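Local coordinates for protein intimin (Escherichia coli, PDB 6TPL) that serves as a surface adhesin of the bacterium, its paired Ig-like domains here probably forming an extended juncture in the extracellular passenger that limits the adhesin's sphere of action, at residues T115-N119 with G120-I124. Sequence-based numbering, arbitrary orientation.
Sequences TAVAN and GQDAI
Val117 and Asp122 are neighbours across the bend, their CA atoms 5.7 Å apart, where the chain leaves strand 115-117 and doubles back, the directions of 115-119 and 120-124 differing by 158°. Two short polar side chains hold the bend. Asn119 folds back over its own backbone (chi1 61°), and its OD1 accepts two amides: Asp122 N, 2.9 Å from OD1, lies in the carbonyl plane on a lone pair, while Gln121 N, also 2.9 Å from OD1, sits above that plane. Gly120, between Asn119 and Gln121, has a positive phi, which glycine adopts easily. From the returning limb, Asp122 has CG anti to its backbone N (chi1 -170°), which carries OD1 to Val117 N, 2.9 Å away in a nearly straight bond; its OD2 forms a salt bridge with Lys113. A water 2.8 Å from both Val117 O and Asp122 O bridges the two limbs. The small methyl of Ala116 lets the CD1 of Ile124 pack against it, CB to CD1 3.8 Å, beside Phe196 of strand 194-197. Side-chain to main-chain bonds from Asn119 and Asp122 thus hold a turn linking the two sheets of a bacterial Ig-like β-sandwich, from edge strand 115-117 to strand 124-132.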
loop_
_atom_site.group_PDB
_atom_site.type_symbol
_atom_site.label_atom_id
_atom_site.label_comp_id
_atom_site.label_asym_id
_atom_site.label_seq_id
_atom_site.Cartn_x
_atom_site.Cartn_y
_atom_site.Cartn_z
ATOM N N THR A 115 8.878 -7.314 -9.188
ATOM C CA THR A 115 9.148 -8.100 -10.385
ATOM C C THR A 115 10.034 -9.283 -10.024
ATOM O O THR A 115 10.778 -9.235 -9.045
ATOM C CB THR A 115 9.842 -7.279 -11.489
ATOM O OG1 THR A 115 11.133 -6.864 -11.034
ATOM C CG2 THR A 115 9.024 -6.054 -11.859
ATOM N N ALA A 116 9.960 -10.340 -10.831
ATOM C CA ALA A 116 10.787 -11.521 -10.615
ATOM C C ALA A 116 10.818 -12.352 -11.889
ATOM O O ALA A 116 9.968 -12.202 -12.773
ATOM C CB ALA A 116 10.273 -12.373 -9.446
ATOM N N VAL A 117 11.815 -13.238 -11.968
ATOM C CA VAL A 117 11.942 -14.139 -13.108
ATOM C C VAL A 117 10.965 -15.292 -12.947
ATOM O O VAL A 117 10.807 -15.840 -11.851
ATOM C CB VAL A 117 13.381 -14.666 -13.233
ATOM C CG1 VAL A 117 13.476 -15.675 -14.388
ATOM C CG2 VAL A 117 14.361 -13.533 -13.437
ATOM N N ALA A 118 10.325 -15.685 -14.047
ATOM C CA ALA A 118 9.338 -16.765 -14.013
ATOM C C ALA A 118 10.008 -18.121 -14.240
ATOM O O ALA A 118 9.719 -18.842 -15.194
ATOM C CB ALA A 118 8.245 -16.513 -15.046
ATOM N N ASN A 119 10.908 -18.475 -13.324
ATOM C CA ASN A 119 11.647 -19.728 -13.430
ATOM C C ASN A 119 11.353 -20.697 -12.292
ATOM O O ASN A 119 12.040 -21.720 -12.172
ATOM C CB ASN A 119 13.153 -19.448 -13.497
ATOM C CG ASN A 119 13.674 -18.744 -12.255
ATOM O OD1 ASN A 119 12.945 -18.551 -11.282
ATOM N ND2 ASN A 119 14.946 -18.362 -12.284
ATOM N N GLY A 120 10.354 -20.413 -11.460
ATOM C CA GLY A 120 10.014 -21.285 -10.356
ATOM C C GLY A 120 10.941 -21.203 -9.167
ATOM O O GLY A 120 10.740 -21.944 -8.195
ATOM N N GLN A 121 11.937 -20.329 -9.204
ATOM C CA GLN A 121 12.903 -20.190 -8.123
ATOM C C GLN A 121 12.993 -18.772 -7.585
ATOM O O GLN A 121 13.092 -18.591 -6.370
ATOM C CB GLN A 121 14.290 -20.641 -8.616
ATOM C CG GLN A 121 14.325 -22.068 -9.129
ATOM C CD GLN A 121 14.125 -23.087 -8.025
ATOM O OE1 GLN A 121 14.509 -22.861 -6.878
ATOM N NE2 GLN A 121 13.522 -24.218 -8.369
ATOM N N ASP A 122 12.963 -17.766 -8.458
ATOM C CA ASP A 122 13.073 -16.373 -8.041
ATOM C C ASP A 122 11.830 -15.982 -7.254
ATOM O O ASP A 122 10.738 -15.876 -7.818
ATOM C CB ASP A 122 13.239 -15.479 -9.263
ATOM C CG ASP A 122 13.605 -14.060 -8.892
ATOM O OD1 ASP A 122 13.663 -13.207 -9.797
ATOM O OD2 ASP A 122 13.852 -13.806 -7.697
ATOM N N ALA A 123 11.990 -15.739 -5.960
ATOM C CA ALA A 123 10.861 -15.604 -5.049
ATOM C C ALA A 123 10.628 -14.152 -4.649
ATOM O O ALA A 123 11.574 -13.395 -4.409
ATOM C CB ALA A 123 11.078 -16.460 -3.796
ATOM N N ILE A 124 9.352 -13.774 -4.589
ATOM C CA ILE A 124 8.920 -12.502 -4.023
ATOM C C ILE A 124 8.378 -12.763 -2.628
ATOM O O ILE A 124 7.551 -13.660 -2.433
ATOM C CB ILE A 124 7.868 -11.822 -4.915
ATOM C CG1 ILE A 124 8.534 -11.336 -6.210
ATOM C CG2 ILE A 124 7.232 -10.658 -4.172
ATOM C CD1 ILE A 124 7.580 -10.864 -7.267
HETATM O O HOH W 1 9.695 -17.493 -9.828
#